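Local coordinates for putative lipoprotein (Parabacteroides distasonis ATCC 8503, PDB 3JX8) that is of unproven function but carries an adhesin-like head domain and may act in cell adhesion or lipid binding, at residues Tyr44-Asp50 against Thr87-Ser93; Val136-Glu142 against Ile156-Ser162. All coordinates share one frame; numbering follows the deposited sequence.

Contact 1 (Tyr44-Asp50 against Thr87-Ser93); sequences YLSVTID and TVYKIKS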
loop_
_atom_site.group_PDB
_atom_site.type_symbol
_atom_site.label_atom_id
_atom_site.label_comp_id
_atom_site.label_asym_id
_atom_site.label_seq_id
_atom_site.Cartn_x
_atom_site.Cartn_y
_atom_site.Cartn_z
ATOM N N TYR A 44 30.236 -15.670 7.530
ATOM C CA TYR A 44 29.913 -16.705 8.495
ATOM C C TYR A 44 28.426 -16.929 8.555
ATOM O O TYR A 44 27.668 -15.974 8.488
ATOM C CB TYR A 44 30.403 -16.268 9.874
ATOM C CG TYR A 44 30.059 -17.230 10.997
ATOM C CD1 TYR A 44 30.818 -18.372 11.217
ATOM C CD2 TYR A 44 28.996 -16.977 11.848
ATOM C CE1 TYR A 44 30.514 -19.238 12.241
ATOM C CE2 TYR A 44 28.683 -17.831 12.865
ATOM C CZ TYR A 44 29.449 -18.959 13.068
ATOM O OH TYR A 44 29.136 -19.819 14.093
ATOM N N LEU A 45 28.020 -18.187 8.668
ATOM C CA LEU A 45 26.630 -18.512 8.897
ATOM C C LEU A 45 26.505 -19.655 9.871
ATOM O O LEU A 45 27.103 -20.719 9.692
ATOM C CB LEU A 45 25.925 -18.911 7.608
ATOM C CG LEU A 45 24.468 -19.373 7.736
ATOM C CD1 LEU A 45 23.530 -18.296 8.372
ATOM C CD2 LEU A 45 23.962 -19.870 6.380
ATOM N N SER A 46 25.650 -19.449 10.857
ATOM C CA SER A 46 25.267 -20.488 11.784
ATOM C C SER A 46 23.745 -20.485 11.963
ATOM O O SER A 46 23.150 -19.429 12.115
ATOM C CB SER A 46 25.955 -20.222 13.127
ATOM O OG SER A 46 25.373 -20.998 14.156
ATOM N N VAL A 47 23.142 -21.671 11.979
ATOM C CA VAL A 47 21.694 -21.842 12.141
ATOM C C VAL A 47 21.443 -22.901 13.217
ATOM O O VAL A 47 22.038 -23.993 13.183
ATOM C CB VAL A 47 21.017 -22.316 10.836
ATOM C CG1 VAL A 47 19.508 -22.564 11.064
ATOM C CG2 VAL A 47 21.263 -21.332 9.694
ATOM N N THR A 48 20.560 -22.574 14.157
ATOM C CA THR A 48 20.121 -23.482 15.190
ATOM C C THR A 48 18.612 -23.691 15.036
ATOM O O THR A 48 17.824 -22.739 15.094
ATOM C CB THR A 48 20.420 -22.915 16.568
ATOM O OG1 THR A 48 21.826 -22.658 16.684
ATOM C CG2 THR A 48 19.956 -23.883 17.691
ATOM N N ILE A 49 18.203 -24.940 14.847
ATOM C CA ILE A 49 16.780 -25.268 14.726
ATOM C C ILE A 49 16.605 -26.731 15.149
ATOM O O ILE A 49 17.597 -27.501 15.180
ATOM C CB ILE A 49 16.274 -24.991 13.255
ATOM C CG1 ILE A 49 14.741 -24.854 13.209
ATOM C CG2 ILE A 49 16.782 -26.053 12.246
ATOM C CD1 ILE A 49 14.220 -24.217 11.917
ATOM N N ASP A 50 15.379 -27.128 15.479
ATOM C CA ASP A 50 15.097 -28.527 15.732
ATOM C C ASP A 50 15.725 -29.363 14.605
ATOM O O ASP A 50 15.570 -29.050 13.420
ATOM C CB ASP A 50 13.592 -28.801 15.824
ATOM C CG ASP A 50 12.895 -27.922 16.869
ATOM O OD1 ASP A 50 12.826 -26.706 16.639
ATOM O OD2 ASP A 50 12.402 -28.436 17.905
ATOM N N THR A 87 10.759 -25.336 17.784
ATOM C CA THR A 87 10.760 -25.015 19.202
ATOM C C THR A 87 11.866 -23.991 19.487
ATOM O O THR A 87 11.782 -23.276 20.462
ATOM C CB THR A 87 10.902 -26.265 20.088
ATOM O OG1 THR A 87 12.153 -26.901 19.853
ATOM C CG2 THR A 87 9.776 -27.255 19.799
ATOM N N VAL A 88 12.866 -23.889 18.611
ATOM C CA VAL A 88 13.972 -22.929 18.754
ATOM C C VAL A 88 14.404 -22.633 17.337
ATOM O O VAL A 88 14.482 -23.553 16.534
ATOM C CB VAL A 88 15.230 -23.568 19.438
ATOM C CG1 VAL A 88 16.339 -22.518 19.625
ATOM C CG2 VAL A 88 14.886 -24.173 20.751
ATOM N N TYR A 89 14.700 -21.383 17.014
ATOM C CA TYR A 89 15.150 -21.045 15.665
ATOM C C TYR A 89 15.929 -19.752 15.724
ATOM O O TYR A 89 15.353 -18.686 15.940
ATOM C CB TYR A 89 13.963 -20.982 14.705
ATOM C CG TYR A 89 14.284 -20.867 13.226
ATOM C CD1 TYR A 89 15.578 -21.050 12.715
ATOM C CD2 TYR A 89 13.267 -20.605 12.316
ATOM C CE1 TYR A 89 15.832 -20.938 11.354
ATOM C CE2 TYR A 89 13.527 -20.517 10.947
ATOM C CZ TYR A 89 14.802 -20.673 10.479
ATOM O OH TYR A 89 15.030 -20.597 9.132
ATOM N N LYS A 90 17.254 -19.876 15.594
ATOM C CA LYS A 90 18.184 -18.765 15.724
ATOM C C LYS A 90 19.151 -18.818 14.560
ATOM O O LYS A 90 19.606 -19.917 14.157
ATOM C CB LYS A 90 18.971 -18.858 17.022
ATOM C CG LYS A 90 18.120 -18.738 18.254
ATOM C CD LYS A 90 18.937 -18.652 19.560
ATOM C CE LYS A 90 19.434 -19.989 20.024
ATOM N NZ LYS A 90 20.287 -19.874 21.252
ATOM N N ILE A 91 19.474 -17.643 14.027
ATOM C CA ILE A 91 20.410 -17.532 12.934
ATOM C C ILE A 91 21.422 -16.442 13.303
ATOM O O ILE A 91 21.045 -15.371 13.798
ATOM C CB ILE A 91 19.702 -17.127 11.618
ATOM C CG1 ILE A 91 18.599 -18.144 11.281
ATOM C CG2 ILE A 91 20.745 -16.963 10.477
ATOM C CD1 ILE A 91 17.616 -17.713 10.166
ATOM N N LYS A 92 22.703 -16.724 13.097
ATOM C CA LYS A 92 23.738 -15.708 13.242
ATOM C C LYS A 92 24.538 -15.673 11.949
ATOM O O LYS A 92 24.973 -16.718 11.435
ATOM C CB LYS A 92 24.633 -16.000 14.444
ATOM C CG LYS A 92 23.918 -15.842 15.775
ATOM C CD LYS A 92 24.884 -15.832 16.933
ATOM C CE LYS A 92 24.145 -15.647 18.250
ATOM N NZ LYS A 92 25.065 -15.123 19.303
ATOM N N SER A 93 24.718 -14.485 11.391
ATOM C CA SER A 93 25.498 -14.410 10.157
ATOM C C SER A 93 26.162 -13.067 10.017
ATOM O O SER A 93 25.736 -12.102 10.641
ATOM C CB SER A 93 24.617 -14.716 8.932
ATOM O OG SER A 93 25.388 -14.929 7.765
#
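Ile49 and Tyr89 touch side by side across an antiparallel strand pair, 44-50 with 89-95, near the N-terminal end of a right-handed parallel beta-solenoid whose later strands run parallel. The two side chains point the same way. With CG1 anti to the backbone N (chi1 -160°) and an extended continuation to CD1, the isoleucine sets its terminal methyl over the centre of the tyrosine ring, a CH-pi contact in which CD1 of Ile49 stands 3.5 Å from the centroid of Tyr89. Val47 meets the same ring differently, its CG1 approaching CE1 of Tyr89 at the edge, near the ring plane. Further along this face, Leu45 slants across Ile91, CD1 to CG2. Leu66 and Ile68 of strand 65-70, in the other sheet, pack against this face. The opposite face carries Ser46, Thr48, Lys90 and Lys92; there OG1 of Thr48 bonds to Thr15 of strand 13-17, on the far side of strand 44-50. Between the strands, Ser46 and Lys92 exchange two backbone bonds, as do Thr48 and Lys90; the straightest runs from Thr48 N to Lys90 O, 2.8 Å at 176°. Side chains add to the ladder: beside the Leu45-Ser93 pair, OG of Ser93 gives its proton to Tyr44 O at 2.6 Å and also bonds to Tyr23. Beyond the other end of the ladder, the buried carboxylate of Asp50 accepts the backbone N of Gly11 at OD2 and takes Thr87 N on the syn side of OD1, at 2.7 Å and 23° out of its plane.

Contact 2 (Val136-Glu142 against Ile156-Ser162); sequences VKGYKLE and IQLDNLS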
loop_
_atom_site.group_PDB
_atom_site.type_symbol
_atom_site.label_atom_id
_atom_site.label_comp_id
_atom_site.label_asym_id
_atom_site.label_seq_id
_atom_site.Cartn_x
_atom_site.Cartn_y
_atom_site.Cartn_z
ATOM N N VAL A 136 23.699 3.569 12.880
ATOM C CA VAL A 136 23.817 3.436 11.432
ATOM C C VAL A 136 24.211 4.799 10.939
ATOM O O VAL A 136 23.588 5.793 11.305
ATOM C CB VAL A 136 22.499 2.998 10.789
ATOM C CG1 VAL A 136 22.588 2.991 9.256
ATOM C CG2 VAL A 136 22.097 1.646 11.353
ATOM N N LYS A 137 25.237 4.840 10.109
ATOM C CA LYS A 137 25.755 6.089 9.593
ATOM C C LYS A 137 26.128 5.923 8.141
ATOM O O LYS A 137 26.707 4.916 7.764
ATOM C CB LYS A 137 26.966 6.482 10.421
ATOM C CG LYS A 137 27.708 7.694 9.961
ATOM C CD LYS A 137 28.784 8.114 11.002
ATOM C CE LYS A 137 29.444 9.459 10.650
ATOM N NZ LYS A 137 30.740 9.672 11.408
ATOM N N GLY A 138 25.785 6.903 7.313
ATOM C CA GLY A 138 26.115 6.836 5.897
ATOM C C GLY A 138 25.189 7.594 4.964
ATOM O O GLY A 138 24.519 8.565 5.359
ATOM N N TYR A 139 25.143 7.138 3.713
ATOM C CA TYR A 139 24.469 7.883 2.670
ATOM C C TYR A 139 22.957 7.686 2.647
ATOM O O TYR A 139 22.214 8.649 2.788
ATOM C CB TYR A 139 25.092 7.565 1.323
ATOM C CG TYR A 139 24.378 8.194 0.152
ATOM C CD1 TYR A 139 24.467 9.558 -0.096
ATOM C CD2 TYR A 139 23.623 7.411 -0.727
ATOM C CE1 TYR A 139 23.821 10.136 -1.192
ATOM C CE2 TYR A 139 22.982 7.968 -1.814
ATOM C CZ TYR A 139 23.086 9.336 -2.045
ATOM O OH TYR A 139 22.429 9.880 -3.132
ATOM N N LYS A 140 22.506 6.453 2.478
ATOM C CA LYS A 140 21.084 6.195 2.317
ATOM C C LYS A 140 20.583 4.930 3.007
ATOM O O LYS A 140 21.171 3.846 2.856
ATOM C CB LYS A 140 20.732 6.171 0.836
ATOM C CG LYS A 140 19.266 5.885 0.596
ATOM C CD LYS A 140 18.769 6.312 -0.763
ATOM C CE LYS A 140 17.208 6.099 -0.844
ATOM N NZ LYS A 140 16.556 6.945 -1.920
ATOM N N LEU A 141 19.524 5.084 3.802
ATOM C CA LEU A 141 18.752 3.968 4.331
ATOM C C LEU A 141 17.312 4.023 3.785
ATOM O O LEU A 141 16.630 5.068 3.839
ATOM C CB LEU A 141 18.711 3.988 5.848
ATOM C CG LEU A 141 17.904 2.858 6.541
ATOM C CD1 LEU A 141 18.493 1.455 6.245
ATOM C CD2 LEU A 141 17.815 3.131 8.055
ATOM N N GLU A 142 16.840 2.885 3.292
ATOM C CA GLU A 142 15.454 2.747 2.850
ATOM C C GLU A 142 14.798 1.628 3.652
ATOM O O GLU A 142 15.350 0.521 3.752
ATOM C CB GLU A 142 15.445 2.454 1.371
ATOM C CG GLU A 142 14.125 2.591 0.732
ATOM C CD GLU A 142 14.175 2.446 -0.778
ATOM O OE1 GLU A 142 14.983 3.147 -1.418
ATOM O OE2 GLU A 142 13.379 1.655 -1.322
ATOM N N ILE A 156 20.297 6.616 13.868
ATOM C CA ILE A 156 20.718 6.827 12.491
ATOM C C ILE A 156 21.324 8.198 12.327
ATOM O O ILE A 156 20.946 9.149 13.011
ATOM C CB ILE A 156 19.554 6.599 11.465
ATOM C CG1 ILE A 156 18.535 7.761 11.498
ATOM C CG2 ILE A 156 18.913 5.186 11.678
ATOM C CD1 ILE A 156 17.192 7.468 10.796
ATOM N N GLN A 157 22.265 8.265 11.394
ATOM C CA GLN A 157 22.922 9.483 10.962
ATOM C C GLN A 157 23.140 9.319 9.463
ATOM O O GLN A 157 24.076 8.638 9.027
ATOM C CB GLN A 157 24.247 9.671 11.695
ATOM C CG GLN A 157 24.788 11.063 11.551
ATOM C CD GLN A 157 26.199 11.244 12.099
ATOM O OE1 GLN A 157 26.763 10.364 12.741
ATOM N NE2 GLN A 157 26.773 12.402 11.828
ATOM N N LEU A 158 22.244 9.927 8.681
ATOM C CA LEU A 158 22.157 9.676 7.258
ATOM C C LEU A 158 22.033 10.962 6.443
ATOM O O LEU A 158 21.469 11.957 6.897
ATOM C CB LEU A 158 20.919 8.802 6.978
ATOM C CG LEU A 158 20.880 7.389 7.568
ATOM C CD1 LEU A 158 19.461 6.837 7.525
ATOM C CD2 LEU A 158 21.874 6.489 6.844
ATOM N N ASP A 159 22.515 10.912 5.203
ATOM C CA ASP A 159 22.196 11.951 4.235
ATOM C C ASP A 159 20.744 11.821 3.779
ATOM O O ASP A 159 20.056 12.825 3.602
ATOM C CB ASP A 159 23.121 11.863 3.017
ATOM C CG ASP A 159 24.570 12.065 3.380
ATOM O OD1 ASP A 159 24.844 12.879 4.286
ATOM O OD2 ASP A 159 25.448 11.410 2.782
ATOM N N ASN A 160 20.306 10.584 3.569
ATOM C CA ASN A 160 18.994 10.287 3.005
ATOM C C ASN A 160 18.296 9.149 3.696
ATOM O O ASN A 160 18.895 8.103 3.906
ATOM C CB ASN A 160 19.171 9.932 1.548
ATOM C CG ASN A 160 19.826 11.038 0.798
ATOM O OD1 ASN A 160 19.187 12.047 0.474
ATOM N ND2 ASN A 160 21.115 10.903 0.571
ATOM N N LEU A 161 17.023 9.347 4.028
ATOM C CA LEU A 161 16.196 8.298 4.625
ATOM C C LEU A 161 14.899 8.217 3.867
ATOM O O LEU A 161 14.241 9.238 3.624
ATOM C CB LEU A 161 15.883 8.607 6.084
ATOM C CG LEU A 161 14.879 7.646 6.766
ATOM C CD1 LEU A 161 15.443 6.222 6.904
ATOM C CD2 LEU A 161 14.432 8.194 8.136
ATOM N N SER A 162 14.487 7.008 3.520
ATOM C CA SER A 162 13.191 6.830 2.906
ATOM C C SER A 162 12.431 5.698 3.573
ATOM O O SER A 162 12.946 4.583 3.667
ATOM C CB SER A 162 13.396 6.525 1.434
ATOM O OG SER A 162 12.181 6.121 0.878
HETATM O O HOH W 1 13.883 6.263 -2.157
#
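The ring of Tyr139 has the amide of Asn160 over one face, ND2 lying 3.3 Å above the plane and offset toward the rim, closest to CE1; ring and amide planes are 68° apart. At the ring edge, OD2 of Asp159 comes within 3.6 Å of Tyr139 CD1. The amide reaches the ring because Asn160 CG is anti to its carbonyl carbon (chi1 -58°), which also lets ND2 make a weak bond to Tyr139 O, already held by Asn160 N at 2.8 Å. These residues mark a corner repeated in register on two successive coils of a parallel beta-solenoid. The chain turns at Gly138 and Tyr139, and the backbone angles of Gly138 by themselves call for glycine. Inside the corner, CD1 of Leu158 presses on CB of Leu141 at 3.4 Å, tighter than usual, while Leu141 and Leu161 run side by side. Outside, a water accepts a bond from Lys140 NZ at 2.8 Å and reaches Glu142 OE1 and Ser162 OG only weakly; OE2 of Glu142 bonds to Asn144. Strands 115-117 and 120-125 supply Val117 and Met120 from the preceding coil, and Val173 of strand 170-174 packs on Ile156 and Leu161.

In the fold
Contact 1 and contact 2 sit at different heights of one elongated solenoid, their centres 29 Å apart and their nearest atoms about 14 Å apart, so they do not touch. Along the chain the first closes before the second opens. Strand 89-95 of contact 1 pairs in parallel with strand 33-38, which leads through 108-111 and 129-132 toward the coils of contact 2. Both direct apolar side chains into the interior of the coil. Neither contact involves a bound ligand or an identified active site. Contact 1 joins two antiparallel strands near the N-terminal end, whereas contact 2 joins two successive coils further along, through parallel pairing of residues 136-142 with 156-162.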